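Long-range contacts in D-psicose 3-epimerase (Agrobacterium tumefaciens, PDB 2HK0), which interconverts D-fructose and D-psicose by epimerisation at C3, in an active site that depends on a metal ion: residues H227-P238 and Y257-V267; A46-A57 and N78-I86. One frame throughout, in Å; residues are numbered along the deposited sequence.

Interaction 1: H227-P238 and Y257-V267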
loop_
_atom_site.group_PDB
_atom_site.type_symbol
_atom_site.label_atom_id
_atom_site.label_comp_id
_atom_site.label_asym_id
_atom_site.label_seq_id
_atom_site.Cartn_x
_atom_site.Cartn_y
_atom_site.Cartn_z
ATOM N N HIS A 227 3.119 -2.830 24.902
ATOM C CA HIS A 227 4.137 -1.857 24.498
ATOM C C HIS A 227 4.300 -1.955 22.970
ATOM O O HIS A 227 4.041 -3.008 22.380
ATOM C CB HIS A 227 5.454 -2.180 25.218
ATOM C CG HIS A 227 6.367 -1.005 25.377
ATOM N ND1 HIS A 227 5.918 0.245 25.751
ATOM C CD2 HIS A 227 7.713 -0.899 25.248
ATOM C CE1 HIS A 227 6.945 1.071 25.844
ATOM N NE2 HIS A 227 8.048 0.402 25.544
ATOM N N PHE A 228 4.725 -0.869 22.334
ATOM C CA PHE A 228 4.836 -0.826 20.874
ATOM C C PHE A 228 6.026 0.022 20.422
ATOM O O PHE A 228 6.232 1.138 20.911
ATOM C CB PHE A 228 3.535 -0.223 20.313
ATOM C CG PHE A 228 3.315 -0.442 18.830
ATOM C CD1 PHE A 228 3.105 -1.714 18.320
ATOM C CD2 PHE A 228 3.224 0.648 17.962
ATOM C CE1 PHE A 228 2.799 -1.909 16.964
ATOM C CE2 PHE A 228 2.920 0.474 16.601
ATOM C CZ PHE A 228 2.705 -0.804 16.101
ATOM N N HIS A 229 6.796 -0.506 19.478
ATOM C CA HIS A 229 7.955 0.202 18.940
ATOM C C HIS A 229 7.721 0.540 17.470
ATOM O O HIS A 229 7.137 -0.262 16.726
ATOM C CB HIS A 229 9.217 -0.669 19.057
ATOM C CG HIS A 229 9.901 -0.568 20.384
ATOM N ND1 HIS A 229 11.121 -1.157 20.637
ATOM C CD2 HIS A 229 9.571 0.111 21.505
ATOM C CE1 HIS A 229 11.518 -0.837 21.854
ATOM N NE2 HIS A 229 10.595 -0.066 22.403
ATOM N N THR A 230 8.207 1.703 17.040
ATOM C CA THR A 230 8.033 2.124 15.657
ATOM C C THR A 230 9.326 2.543 14.960
ATOM O O THR A 230 10.285 2.996 15.595
ATOM C CB THR A 230 7.078 3.299 15.558
ATOM O OG1 THR A 230 7.532 4.331 16.439
ATOM C CG2 THR A 230 5.659 2.868 15.940
ATOM N N GLY A 231 9.312 2.406 13.639
ATOM C CA GLY A 231 10.446 2.766 12.806
ATOM C C GLY A 231 10.121 2.300 11.401
ATOM O O GLY A 231 9.239 1.456 11.221
ATOM N N GLU A 232 10.805 2.840 10.399
ATOM C CA GLU A 232 10.548 2.414 9.035
ATOM C C GLU A 232 11.257 1.068 8.875
ATOM O O GLU A 232 11.949 0.617 9.794
ATOM C CB GLU A 232 11.070 3.458 8.037
ATOM C CG GLU A 232 10.313 4.811 8.072
ATOM C CD GLU A 232 8.840 4.713 7.620
ATOM O OE1 GLU A 232 8.478 3.691 6.989
ATOM O OE2 GLU A 232 8.051 5.667 7.877
ATOM N N SER A 233 11.091 0.424 7.725
ATOM C CA SER A 233 11.674 -0.893 7.507
ATOM C C SER A 233 13.182 -0.916 7.679
ATOM O O SER A 233 13.749 -1.953 8.076
ATOM C CB SER A 233 11.315 -1.414 6.111
ATOM O OG SER A 233 12.035 -0.715 5.110
ATOM N N ASN A 234 13.834 0.201 7.355
ATOM C CA ASN A 234 15.287 0.298 7.498
ATOM C C ASN A 234 15.672 1.144 8.707
ATOM O O ASN A 234 16.809 1.621 8.816
ATOM C CB ASN A 234 15.947 0.832 6.213
ATOM C CG ASN A 234 15.345 2.153 5.735
ATOM O OD1 ASN A 234 14.663 2.848 6.495
ATOM N ND2 ASN A 234 15.607 2.509 4.467
ATOM N N ARG A 235 14.699 1.340 9.600
ATOM C CA ARG A 235 14.905 2.036 10.879
ATOM C C ARG A 235 14.992 3.553 10.923
ATOM O O ARG A 235 15.484 4.102 11.903
ATOM C CB ARG A 235 16.133 1.465 11.589
ATOM C CG ARG A 235 16.112 -0.038 11.701
ATOM C CD ARG A 235 15.492 -0.442 13.008
ATOM N NE ARG A 235 16.292 -1.467 13.625
ATOM C CZ ARG A 235 16.065 -1.986 14.822
ATOM N NH1 ARG A 235 15.047 -1.571 15.558
ATOM N NH2 ARG A 235 16.866 -2.937 15.266
ATOM N N ARG A 236 14.543 4.223 9.869
ATOM C CA ARG A 236 14.513 5.679 9.884
ATOM C C ARG A 236 13.316 6.051 10.767
ATOM O O ARG A 236 12.504 5.187 11.116
ATOM C CB ARG A 236 14.300 6.229 8.475
ATOM C CG ARG A 236 15.527 6.089 7.559
ATOM C CD ARG A 236 15.140 6.493 6.144
ATOM N NE ARG A 236 14.242 5.487 5.609
ATOM C CZ ARG A 236 13.433 5.666 4.573
ATOM N NH1 ARG A 236 13.399 6.839 3.940
ATOM N NH2 ARG A 236 12.664 4.660 4.172
ATOM N N VAL A 237 13.205 7.323 11.127
ATOM C CA VAL A 237 12.106 7.758 11.964
ATOM C C VAL A 237 10.788 7.593 11.224
ATOM O O VAL A 237 10.725 7.679 9.998
ATOM C CB VAL A 237 12.262 9.234 12.385
ATOM C CG1 VAL A 237 13.617 9.450 13.060
ATOM C CG2 VAL A 237 12.119 10.128 11.180
ATOM N N PRO A 238 9.714 7.323 11.971
ATOM C CA PRO A 238 8.387 7.142 11.384
ATOM C C PRO A 238 7.974 8.323 10.504
ATOM O O PRO A 238 8.135 9.485 10.881
ATOM C CB PRO A 238 7.497 6.995 12.606
ATOM C CG PRO A 238 8.417 6.290 13.599
ATOM C CD PRO A 238 9.695 7.088 13.426
ATOM N N TYR A 257 -5.852 0.678 22.028
ATOM C CA TYR A 257 -4.537 0.795 22.639
ATOM C C TYR A 257 -4.352 2.182 23.259
ATOM O O TYR A 257 -4.532 3.203 22.586
ATOM C CB TYR A 257 -3.442 0.568 21.595
ATOM C CG TYR A 257 -2.054 0.504 22.175
ATOM C CD1 TYR A 257 -1.683 -0.545 23.007
ATOM C CD2 TYR A 257 -1.107 1.479 21.878
ATOM C CE1 TYR A 257 -0.399 -0.625 23.536
ATOM C CE2 TYR A 257 0.191 1.409 22.396
ATOM C CZ TYR A 257 0.531 0.352 23.223
ATOM O OH TYR A 257 1.804 0.253 23.731
ATOM N N THR A 258 -3.999 2.212 24.540
ATOM C CA THR A 258 -3.762 3.474 25.242
ATOM C C THR A 258 -2.364 3.433 25.883
ATOM O O THR A 258 -2.052 4.230 26.773
ATOM C CB THR A 258 -4.812 3.733 26.368
ATOM O OG1 THR A 258 -4.784 2.655 27.314
ATOM C CG2 THR A 258 -6.220 3.854 25.782
ATOM N N GLY A 259 -1.538 2.492 25.418
ATOM C CA GLY A 259 -0.182 2.352 25.929
ATOM C C GLY A 259 0.780 3.299 25.226
ATOM O O GLY A 259 0.360 4.275 24.589
ATOM N N ALA A 260 2.072 2.995 25.317
ATOM C CA ALA A 260 3.110 3.821 24.717
ATOM C C ALA A 260 3.512 3.401 23.313
ATOM O O ALA A 260 3.462 2.229 22.955
ATOM C CB ALA A 260 4.345 3.825 25.612
ATOM N N VAL A 261 3.912 4.387 22.520
ATOM C CA VAL A 261 4.385 4.160 21.162
ATOM C C VAL A 261 5.766 4.829 21.155
ATOM O O VAL A 261 5.860 6.058 21.164
ATOM C CB VAL A 261 3.469 4.837 20.122
ATOM C CG1 VAL A 261 4.063 4.679 18.727
ATOM C CG2 VAL A 261 2.082 4.214 20.172
ATOM N N ILE A 262 6.821 4.018 21.169
ATOM C CA ILE A 262 8.187 4.526 21.202
ATOM C C ILE A 262 8.860 4.377 19.852
ATOM O O ILE A 262 8.968 3.253 19.326
ATOM C CB ILE A 262 9.068 3.733 22.201
ATOM C CG1 ILE A 262 8.320 3.517 23.525
ATOM C CG2 ILE A 262 10.417 4.474 22.409
ATOM C CD1 ILE A 262 7.945 4.800 24.248
HETATM N N MSE A 263 9.315 5.481 19.273
HETATM C CA MSE A 263 10.033 5.353 18.002
HETATM C C MSE A 263 11.462 4.944 18.386
HETATM O O MSE A 263 12.053 5.499 19.311
HETATM C CB MSE A 263 10.025 6.659 17.203
HETATM C CG MSE A 263 10.579 7.874 17.915
HETATM SE SE MSE A 263 10.378 9.425 16.724
HETATM C CE MSE A 263 8.448 9.605 16.705
ATOM N N GLU A 264 11.999 3.959 17.678
ATOM C CA GLU A 264 13.322 3.421 17.959
ATOM C C GLU A 264 14.171 3.536 16.694
ATOM O O GLU A 264 14.565 2.541 16.096
ATOM C CB GLU A 264 13.147 1.957 18.373
ATOM C CG GLU A 264 14.400 1.211 18.768
ATOM C CD GLU A 264 14.088 -0.242 19.119
ATOM O OE1 GLU A 264 13.353 -0.887 18.345
ATOM O OE2 GLU A 264 14.571 -0.732 20.161
ATOM N N PRO A 265 14.467 4.768 16.273
ATOM C CA PRO A 265 15.268 4.912 15.060
ATOM C C PRO A 265 16.773 4.744 15.252
ATOM O O PRO A 265 17.347 5.164 16.252
ATOM C CB PRO A 265 14.877 6.302 14.558
ATOM C CG PRO A 265 14.629 7.069 15.848
ATOM C CD PRO A 265 14.032 6.075 16.815
ATOM N N PHE A 266 17.400 4.104 14.278
ATOM C CA PHE A 266 18.843 3.886 14.296
ATOM C C PHE A 266 19.300 4.241 12.878
ATOM O O PHE A 266 19.156 3.441 11.945
ATOM C CB PHE A 266 19.158 2.420 14.622
ATOM C CG PHE A 266 18.868 2.023 16.062
ATOM C CD1 PHE A 266 19.667 2.493 17.106
ATOM C CD2 PHE A 266 17.824 1.141 16.362
ATOM C CE1 PHE A 266 19.435 2.086 18.438
ATOM C CE2 PHE A 266 17.579 0.727 17.675
ATOM C CZ PHE A 266 18.389 1.202 18.723
ATOM N N VAL A 267 19.842 5.446 12.726
ATOM C CA VAL A 267 20.262 5.936 11.431
ATOM C C VAL A 267 21.749 6.345 11.347
ATOM O O VAL A 267 22.201 6.812 10.302
ATOM C CB VAL A 267 19.375 7.146 11.012
ATOM C CG1 VAL A 267 17.881 6.726 10.952
ATOM C CG2 VAL A 267 19.558 8.289 12.002
HETATM O O HOH W 1 3.304 0.791 26.749
HETATM O O HOH W 2 19.434 1.524 9.981
#

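Interaction 2: A46-A57 and N78-I86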
loop_
_atom_site.group_PDB
_atom_site.type_symbol
_atom_site.label_atom_id
_atom_site.label_comp_id
_atom_site.label_asym_id
_atom_site.label_seq_id
_atom_site.Cartn_x
_atom_site.Cartn_y
_atom_site.Cartn_z
ATOM N N ALA A 46 12.144 15.797 26.589
ATOM C CA ALA A 46 10.933 16.470 27.053
ATOM C C ALA A 46 10.750 17.766 26.257
ATOM O O ALA A 46 9.644 18.086 25.816
ATOM C CB ALA A 46 11.036 16.785 28.541
ATOM N N LYS A 47 11.840 18.503 26.063
ATOM C CA LYS A 47 11.761 19.763 25.329
ATOM C C LYS A 47 11.325 19.561 23.882
ATOM O O LYS A 47 10.752 20.458 23.279
ATOM C CB LYS A 47 13.107 20.486 25.351
ATOM C CG LYS A 47 13.587 20.922 26.729
ATOM C CD LYS A 47 12.774 22.071 27.302
ATOM C CE LYS A 47 13.445 22.611 28.570
ATOM N NZ LYS A 47 14.888 22.950 28.323
ATOM N N LEU A 48 11.608 18.396 23.316
ATOM C CA LEU A 48 11.206 18.134 21.941
ATOM C C LEU A 48 9.714 17.788 21.872
ATOM O O LEU A 48 9.155 17.617 20.793
ATOM C CB LEU A 48 12.053 17.000 21.344
ATOM C CG LEU A 48 13.554 17.300 21.204
ATOM C CD1 LEU A 48 14.288 16.031 20.770
ATOM C CD2 LEU A 48 13.774 18.436 20.190
ATOM N N GLY A 49 9.062 17.666 23.019
ATOM C CA GLY A 49 7.631 17.387 22.979
ATOM C C GLY A 49 7.155 15.970 23.261
ATOM O O GLY A 49 5.952 15.718 23.306
ATOM N N PHE A 50 8.078 15.039 23.449
ATOM C CA PHE A 50 7.686 13.661 23.733
ATOM C C PHE A 50 7.076 13.498 25.132
ATOM O O PHE A 50 7.454 14.200 26.068
ATOM C CB PHE A 50 8.904 12.736 23.600
ATOM C CG PHE A 50 9.395 12.566 22.167
ATOM C CD1 PHE A 50 8.853 11.573 21.340
ATOM C CD2 PHE A 50 10.400 13.392 21.654
ATOM C CE1 PHE A 50 9.307 11.401 20.026
ATOM C CE2 PHE A 50 10.863 13.226 20.335
ATOM C CZ PHE A 50 10.306 12.221 19.521
ATOM N N ASP A 51 6.139 12.561 25.262
ATOM C CA ASP A 51 5.511 12.262 26.545
ATOM C C ASP A 51 6.428 11.307 27.319
ATOM O O ASP A 51 6.396 11.250 28.541
ATOM C CB ASP A 51 4.190 11.518 26.336
ATOM C CG ASP A 51 3.224 12.254 25.413
ATOM O OD1 ASP A 51 2.904 13.419 25.712
ATOM O OD2 ASP A 51 2.776 11.652 24.402
ATOM N N ILE A 52 7.229 10.538 26.587
ATOM C CA ILE A 52 8.086 9.523 27.181
ATOM C C ILE A 52 9.492 9.442 26.595
ATOM O O ILE A 52 9.712 9.747 25.413
ATOM C CB ILE A 52 7.441 8.119 26.964
ATOM C CG1 ILE A 52 6.112 8.019 27.719
ATOM C CG2 ILE A 52 8.409 6.997 27.350
ATOM C CD1 ILE A 52 5.305 6.828 27.286
ATOM N N ILE A 53 10.444 9.028 27.427
ATOM C CA ILE A 53 11.804 8.784 26.958
ATOM C C ILE A 53 12.063 7.344 27.400
ATOM O O ILE A 53 11.817 6.989 28.549
ATOM C CB ILE A 53 12.871 9.736 27.575
ATOM C CG1 ILE A 53 14.262 9.307 27.092
ATOM C CG2 ILE A 53 12.816 9.711 29.098
ATOM C CD1 ILE A 53 15.418 10.243 27.537
ATOM N N GLU A 54 12.498 6.504 26.467
ATOM C CA GLU A 54 12.781 5.126 26.809
ATOM C C GLU A 54 14.270 5.012 27.005
ATOM O O GLU A 54 15.054 5.494 26.192
ATOM C CB GLU A 54 12.316 4.154 25.725
ATOM C CG GLU A 54 12.650 2.712 26.071
ATOM C CD GLU A 54 11.665 1.714 25.476
ATOM O OE1 GLU A 54 10.483 1.766 25.847
ATOM O OE2 GLU A 54 12.064 0.872 24.649
ATOM N N VAL A 55 14.630 4.328 28.080
ATOM C CA VAL A 55 16.004 4.147 28.500
ATOM C C VAL A 55 16.413 2.673 28.583
ATOM O O VAL A 55 15.555 1.795 28.590
ATOM C CB VAL A 55 16.138 4.823 29.884
ATOM C CG1 VAL A 55 17.338 4.328 30.602
ATOM C CG2 VAL A 55 16.162 6.355 29.701
ATOM N N ALA A 56 17.722 2.408 28.643
ATOM C CA ALA A 56 18.244 1.040 28.760
ATOM C C ALA A 56 18.452 0.685 30.240
ATOM O O ALA A 56 19.152 1.394 30.969
ATOM C CB ALA A 56 19.557 0.912 28.018
ATOM N N ALA A 57 17.855 -0.422 30.669
ATOM C CA ALA A 57 17.936 -0.857 32.059
ATOM C C ALA A 57 19.330 -1.046 32.653
ATOM O O ALA A 57 19.546 -0.698 33.817
ATOM C CB ALA A 57 17.131 -2.131 32.243
ATOM N N ASN A 78 10.468 17.850 34.366
ATOM C CA ASN A 78 10.271 18.096 32.944
ATOM C C ASN A 78 8.990 17.485 32.407
ATOM O O ASN A 78 8.748 17.481 31.200
ATOM C CB ASN A 78 11.482 17.589 32.173
ATOM C CG ASN A 78 12.668 18.521 32.304
ATOM O OD1 ASN A 78 12.693 19.585 31.693
ATOM N ND2 ASN A 78 13.645 18.139 33.116
ATOM N N GLY A 79 8.174 16.970 33.321
ATOM C CA GLY A 79 6.906 16.374 32.952
ATOM C C GLY A 79 7.009 15.257 31.935
ATOM O O GLY A 79 6.167 15.163 31.039
ATOM N N ILE A 80 8.024 14.401 32.064
ATOM C CA ILE A 80 8.187 13.295 31.129
ATOM C C ILE A 80 8.210 11.952 31.873
ATOM O O ILE A 80 8.696 11.860 33.003
ATOM C CB ILE A 80 9.478 13.477 30.269
ATOM C CG1 ILE A 80 9.505 12.445 29.141
ATOM C CG2 ILE A 80 10.723 13.331 31.132
ATOM C CD1 ILE A 80 10.584 12.713 28.119
ATOM N N ILE A 81 7.674 10.920 31.234
ATOM C CA ILE A 81 7.607 9.590 31.831
ATOM C C ILE A 81 8.758 8.717 31.344
ATOM O O ILE A 81 9.196 8.837 30.199
ATOM C CB ILE A 81 6.274 8.893 31.448
ATOM C CG1 ILE A 81 5.085 9.700 31.977
ATOM C CG2 ILE A 81 6.238 7.484 31.998
ATOM C CD1 ILE A 81 3.763 9.312 31.330
ATOM N N LEU A 82 9.250 7.834 32.203
ATOM C CA LEU A 82 10.326 6.957 31.781
ATOM C C LEU A 82 9.825 5.540 31.537
ATOM O O LEU A 82 8.996 5.011 32.286
ATOM C CB LEU A 82 11.458 6.925 32.813
ATOM C CG LEU A 82 12.555 7.989 32.653
ATOM C CD1 LEU A 82 11.943 9.372 32.526
ATOM C CD2 LEU A 82 13.487 7.929 33.837
ATOM N N THR A 83 10.335 4.953 30.463
ATOM C CA THR A 83 10.038 3.588 30.081
ATOM C C THR A 83 11.418 2.926 29.911
ATOM O O THR A 83 12.412 3.627 29.686
ATOM C CB THR A 83 9.229 3.586 28.776
ATOM O OG1 THR A 83 7.835 3.725 29.095
ATOM C CG2 THR A 83 9.446 2.334 28.030
ATOM N N ALA A 84 11.513 1.607 30.040
ATOM C CA ALA A 84 12.823 0.986 29.894
ATOM C C ALA A 84 12.882 -0.326 29.146
ATOM O O ALA A 84 11.925 -1.118 29.157
ATOM C CB ALA A 84 13.467 0.802 31.246
ATOM N N GLY A 85 14.030 -0.535 28.502
ATOM C CA GLY A 85 14.289 -1.753 27.768
ATOM C C GLY A 85 15.283 -2.579 28.576
ATOM O O GLY A 85 16.084 -2.029 29.347
ATOM N N ILE A 86 15.218 -3.898 28.427
ATOM C CA ILE A 86 16.128 -4.805 29.128
ATOM C C ILE A 86 16.643 -5.838 28.137
ATOM O O ILE A 86 15.858 -6.488 27.439
ATOM C CB ILE A 86 15.428 -5.558 30.284
ATOM C CG1 ILE A 86 15.153 -4.602 31.449
ATOM C CG2 ILE A 86 16.309 -6.728 30.768
ATOM C CD1 ILE A 86 14.577 -5.286 32.681
HETATM O O HOH W 3 4.584 12.824 29.894
HETATM O O HOH W 4 11.054 -1.670 25.859
#

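Interaction 1: H227-P238 and Y257-V267
The seventh and eighth strands of the TIM barrel meet here side by side, His229 and Thr230 pairing with Ile262 and Met263, and the contact continues into the loops beyond both strands. The short axes approach to 4.5 Å at 27°, a parallel pairing. Ile262 bridges Phe228 and Thr230: its N donates to Phe228 O (3.0 Å) while its O accepts Thr230 N (2.9 Å), and Glu264 N extends the ladder to Thr230 O. On the barrel-interior face, the side chain of Ile262 lies against both histidines, its CG1 3.6 Å from His227 CE1 and its CB beside CD2 of His229. Both rings turn their NE2 to Glu54 on strand 52-56. In this beta-alpha-beta unit, helix 245-254 makes the crossover between the strands, and the other face, carrying Thr230, Val261 and Met263, looks outward, where helix 289-307 covers Met263 and Pro238. Past the strand ends, Glu264 stretches out with CG opposite the backbone N (chi1 -178°), which carries OE1 to Arg235 NH1 in a salt bridge of 3.3 Å whose hydrogen bond is weak and bent. OE1 also takes a weak bond from His229 ND1 (3.2 Å), the ring and carboxylate planes lying 72° apart. Phe266 brings CD2 over one face of the Arg235 guanidinium, 3.9 Å from CZ, with the planes steeply inclined, while Phe205 forms a cation-pi contact with the same arginine. Phe266 N closes onto Arg235 O at 3.1 Å, and one water donates to the carbonyls of both Asn234 and Phe266.

Interaction 2: A46-A57 and N78-I86
Strands two and three of the TIM barrel form this contact, with the end of helix 39-47 packed beside their entry. Five successive parallel bridges, from Ile52-Ile81 to Ala56-Gly85, fix the register, and the strand axes run 34° apart. Six backbone hydrogen bonds join the segments, from Ile81 N to Asp51 O (3.0 Å) at one end to Ala57 N to Gly85 O (2.7 Å) at the other, all with N-H...O angles above 160°. Odd-numbered residues of 46-57 supply the bonding groups: Ile53 and Val55 each donate and accept. At the strand entry Ile80 reaches across with CG1 set opposite the backbone N (chi1 -170°), laying CG1 3.4 Å from Asp51 O and bringing CD1 to 3.8 Å from Ile53 CB. Ala46 CB meets Ile80 CB at 4.0 Å, thereby joining the helix end to the strand pair. Side chains then sort by face. Ile53 and Leu82 run alongside each other and point the same way, CG2 to CD1 3.6 Å, on the face covered by helix 39-47. On the other face Ile52 crosses Ile81 at a slant, and its CG2 lies 3.8 Å from Thr83 OG1. Glu54 belongs to that inward face too; besides His227 and His229, its carboxylate has a water as partner, which donates to OE2 (3.0 Å). Adjacent parallel strands with one face packed against the surrounding helices and the other turned to the barrel interior are the build of a TIM barrel, here in its xylose isomerase-like form.

In the fold
From the N terminus, interaction 2 closes first: residues 46-57 leave helix 39-47 for strand 52-56, and the chain returns through helix 65-77 to strand 81-85. Interaction 1 closes much later, bringing strand 260-263 beside strand 225-230 after helix 245-254. The two loops follow in series, neither nested nor crossed. They nevertheless meet inside the barrel: strand 22-26 lies between strands 260-263 and 52-56 in the closed sheet, and the centres of the two interactions lie about 13 Å apart. Glu54 of interaction 2 joins the two histidines of interaction 1, while Ala260 CB packs 3.6 Å from Ile52 CD1.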